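Local atomic coordinates of antigen 43 (Escherichia coli, PDB entry 4KH3), a protein that is displayed by the autotransporter pathway and mediates self-association of bacterial cells, leading to clumping and probably contributing to biofilm formation. Residues H22-V27 and G52-A57. Sequence-based numbering, arbitrary orientation.
Sequences HDNQFV and GQWIKA
Q25 and Q53 meet through their side-chain amides on the buried face of two adjacent parallel strands. Both chains run extended, with CG anti to the backbone N (chi1 173° in Q25). This sets the two amides side by side and nearly coplanar. Q53 NE2 donates to Q25 OE1 at 2.8 Å, almost in line with the C=O bond. Q53 OE1 is bound in turn by T64 and Q72, so the glutamine row continues into the next coil. Such a ladder of hydrogen-bonded amides inside a parallel beta-helix gives buried polar atoms such as Q25 OE1 and Q53 OE1 hydrogen-bonding partners. Further along this face V27 CG2 packs on I55 CD1 at 3.9 Å.

The other face is only partly buried and more aromatic. F26 lies beside W54 in an offset stack, with planes 28° apart and F26 CE1 3.7 Å from W54 CD1. The phenyl ring reaches over the five-membered ring near its rim. W54 NE1 also donates to N24 OD1 at 3.0 Å, a bent bond (143° at the hydrogen) that leaves the indole plane. K56 lies at the margin, its CB and CG against V27 O and its CD 4.1 Å from F26 CB.

Between the faces the backbones pair in regular parallel fashion, from G52 N to D23 O (2.8 Å) through to K56 N bonding V27 O. Strand 24-27 is also bonded to strand 5-8, and strand 52-55 to strand 71-74. The four are successive rungs near the N-terminal end of the beta-helix. A31 of strand 30-32 and V34 cover the glutamine pair from within.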
ATOM      1  N   HIS A  22      14.982 -31.163  36.007  1.00 32.58           N
ATOM      2  CA  HIS A  22      15.746 -31.928  35.028  1.00 26.14           C
ATOM      3  C   HIS A  22      15.394 -33.419  34.926  1.00 21.52           C
ATOM      4  O   HIS A  22      16.154 -34.197  34.352  1.00 27.82           O
ATOM      5  CB  HIS A  22      17.246 -31.705  35.239  1.00 24.97           C
ATOM      6  CG  HIS A  22      17.631 -30.260  35.273  1.00 34.93           C
ATOM      7  ND1 HIS A  22      17.787 -29.498  34.135  1.00 33.57           N
ATOM      8  CD2 HIS A  22      17.873 -29.422  36.318  1.00 34.99           C
ATOM      9  CE1 HIS A  22      18.108 -28.259  34.472  1.00 31.73           C
ATOM     10  NE2 HIS A  22      18.166 -28.191  35.789  1.00 32.49           N
ATOM     11  N   ASP A  23      14.238 -33.806  35.456  1.00 19.93           N
ATOM     12  CA  ASP A  23      13.713 -35.152  35.237  1.00 27.87           C
ATOM     13  C   ASP A  23      13.528 -35.397  33.743  1.00 35.41           C
ATOM     14  O   ASP A  23      13.108 -34.502  32.997  1.00 32.23           O
ATOM     15  CB  ASP A  23      12.336 -35.342  35.891  1.00 32.71           C
ATOM     16  CG  ASP A  23      12.362 -35.254  37.414  1.00 49.36           C
ATOM     17  OD1 ASP A  23      13.423 -35.504  38.037  1.00 46.03           O
ATOM     18  OD2 ASP A  23      11.287 -34.934  37.983  1.00 46.21           O
ATOM     19  N   ASN A  24      13.823 -36.614  33.308  1.00 30.75           N
ATOM     20  CA  ASN A  24      13.490 -37.031  31.961  1.00 34.85           C
ATOM     21  C   ASN A  24      12.349 -38.026  32.016  1.00 33.26           C
ATOM     22  O   ASN A  24      12.286 -38.846  32.924  1.00 39.34           O
ATOM     23  CB  ASN A  24      14.687 -37.695  31.281  1.00 29.39           C
ATOM     24  CG  ASN A  24      15.890 -36.800  31.225  1.00 36.40           C
ATOM     25  OD1 ASN A  24      16.000 -35.936  30.353  1.00 42.93           O
ATOM     26  ND2 ASN A  24      16.820 -37.012  32.147  1.00 38.03           N
ATOM     27  N   GLN A  25      11.448 -37.958  31.045  1.00 28.61           N
ATOM     28  CA  GLN A  25      10.496 -39.037  30.835  1.00 24.27           C
ATOM     29  C   GLN A  25      10.699 -39.529  29.422  1.00 27.52           C
ATOM     30  O   GLN A  25      10.542 -38.766  28.470  1.00 29.32           O
ATOM     31  CB  GLN A  25       9.066 -38.551  31.018  1.00 25.08           C
ATOM     32  CG  GLN A  25       7.996 -39.583  30.645  1.00 26.05           C
ATOM     33  CD  GLN A  25       6.589 -39.024  30.827  1.00 31.62           C
ATOM     34  OE1 GLN A  25       6.187 -38.080  30.145  1.00 37.69           O
ATOM     35  NE2 GLN A  25       5.850 -39.585  31.769  1.00 30.95           N
ATOM     36  N   PHE A  26      11.082 -40.792  29.283  1.00 23.53           N
ATOM     37  CA  PHE A  26      11.326 -41.365  27.969  1.00 23.91           C
ATOM     38  C   PHE A  26      10.130 -42.215  27.565  1.00 28.07           C
ATOM     39  O   PHE A  26       9.863 -43.262  28.159  1.00 33.01           O
ATOM     40  CB  PHE A  26      12.603 -42.207  27.968  1.00 22.27           C
ATOM     41  CG  PHE A  26      13.830 -41.453  28.379  1.00 23.03           C
ATOM     42  CD1 PHE A  26      14.473 -40.605  27.484  1.00 26.42           C
ATOM     43  CD2 PHE A  26      14.364 -41.611  29.657  1.00 29.14           C
ATOM     44  CE1 PHE A  26      15.629 -39.907  27.856  1.00 27.07           C
ATOM     45  CE2 PHE A  26      15.515 -40.921  30.045  1.00 30.01           C
ATOM     46  CZ  PHE A  26      16.150 -40.068  29.141  1.00 29.44           C
ATOM     47  N   VAL A  27       9.402 -41.759  26.553  1.00 32.21           N
ATOM     48  CA  VAL A  27       8.137 -42.390  26.209  1.00 23.32           C
ATOM     49  C   VAL A  27       8.261 -43.200  24.939  1.00 30.36           C
ATOM     50  O   VAL A  27       8.509 -42.653  23.862  1.00 25.17           O
ATOM     51  CB  VAL A  27       7.029 -41.354  26.019  1.00 21.16           C
ATOM     52  CG1 VAL A  27       5.689 -42.044  25.866  1.00 22.60           C
ATOM     53  CG2 VAL A  27       7.019 -40.379  27.181  1.00 21.16           C
ATOM     54  N   GLY A  52      13.099 -33.182  30.483  1.00 30.53           N
ATOM     55  CA  GLY A  52      12.024 -33.020  29.528  1.00 24.87           C
ATOM     56  C   GLY A  52      11.316 -34.327  29.206  1.00 31.87           C
ATOM     57  O   GLY A  52      11.683 -35.398  29.714  1.00 26.15           O
ATOM     58  N   GLN A  53      10.278 -34.226  28.379  1.00 20.60           N
ATOM     59  CA  GLN A  53       9.541 -35.394  27.921  1.00 23.74           C
ATOM     60  C   GLN A  53      10.053 -35.735  26.537  1.00 22.57           C
ATOM     61  O   GLN A  53       9.940 -34.927  25.620  1.00 25.27           O
ATOM     62  CB  GLN A  53       8.043 -35.097  27.862  1.00 23.25           C
ATOM     63  CG  GLN A  53       7.180 -36.299  27.518  1.00 19.53           C
ATOM     64  CD  GLN A  53       5.692 -35.949  27.393  1.00 26.59           C
ATOM     65  OE1 GLN A  53       5.310 -35.081  26.601  1.00 19.11           O
ATOM     66  NE2 GLN A  53       4.849 -36.630  28.175  1.00 16.60           N
ATOM     67  N   TRP A  54      10.638 -36.919  26.401  1.00 23.64           N
ATOM     68  CA  TRP A  54      11.207 -37.375  25.140  1.00 22.75           C
ATOM     69  C   TRP A  54      10.250 -38.386  24.547  1.00 25.93           C
ATOM     70  O   TRP A  54      10.081 -39.482  25.088  1.00 31.27           O
ATOM     71  CB  TRP A  54      12.589 -38.018  25.367  1.00 20.65           C
ATOM     72  CG  TRP A  54      13.542 -37.118  26.101  1.00 19.82           C
ATOM     73  CD1 TRP A  54      13.546 -36.849  27.442  1.00 22.32           C
ATOM     74  CD2 TRP A  54      14.612 -36.344  25.537  1.00 18.70           C
ATOM     75  NE1 TRP A  54      14.552 -35.962  27.748  1.00 28.09           N
ATOM     76  CE2 TRP A  54      15.222 -35.636  26.598  1.00 22.15           C
ATOM     77  CE3 TRP A  54      15.115 -36.182  24.241  1.00 23.66           C
ATOM     78  CZ2 TRP A  54      16.307 -34.779  26.404  1.00 18.48           C
ATOM     79  CZ3 TRP A  54      16.200 -35.328  24.046  1.00 21.63           C
ATOM     80  CH2 TRP A  54      16.784 -34.642  25.125  1.00 23.36           C
ATOM     81  N   ILE A  55       9.589 -38.014  23.460  1.00 25.29           N
ATOM     82  CA  ILE A  55       8.698 -38.951  22.799  1.00 28.03           C
ATOM     83  C   ILE A  55       9.554 -39.647  21.771  1.00 27.71           C
ATOM     84  O   ILE A  55       9.987 -39.032  20.799  1.00 28.03           O
ATOM     85  CB  ILE A  55       7.517 -38.257  22.092  1.00 25.45           C
ATOM     86  CG1 ILE A  55       6.852 -37.229  23.018  1.00 27.82           C
ATOM     87  CG2 ILE A  55       6.514 -39.286  21.628  1.00 19.20           C
ATOM     88  CD1 ILE A  55       6.254 -37.823  24.292  1.00 19.03           C
ATOM     89  N   LYS A  56       9.820 -40.925  21.994  1.00 23.68           N
ATOM     90  CA  LYS A  56      10.739 -41.652  21.135  1.00 30.65           C
ATOM     91  C   LYS A  56      10.021 -42.327  19.980  1.00 25.24           C
ATOM     92  O   LYS A  56       8.786 -42.337  19.917  1.00 20.29           O
ATOM     93  CB  LYS A  56      11.521 -42.683  21.953  1.00 36.82           C
ATOM     94  CG  LYS A  56      12.153 -42.091  23.208  1.00 32.96           C
ATOM     95  CD  LYS A  56      13.009 -43.105  23.947  1.00 45.88           C
ATOM     96  CE  LYS A  56      14.238 -43.479  23.124  1.00 58.53           C
ATOM     97  NZ  LYS A  56      15.022 -42.265  22.703  1.00 69.27           N
ATOM     98  N   ALA A  57      10.809 -42.897  19.074  1.00 20.40           N
ATOM     99  CA  ALA A  57      10.277 -43.628  17.932  1.00 24.48           C
ATOM    100  C   ALA A  57       9.161 -44.601  18.347  1.00 20.62           C
ATOM    101  O   ALA A  57       9.352 -45.482  19.192  1.00 24.64           O
ATOM    102  CB  ALA A  57      11.412 -44.363  17.212  1.00 20.65           C
TER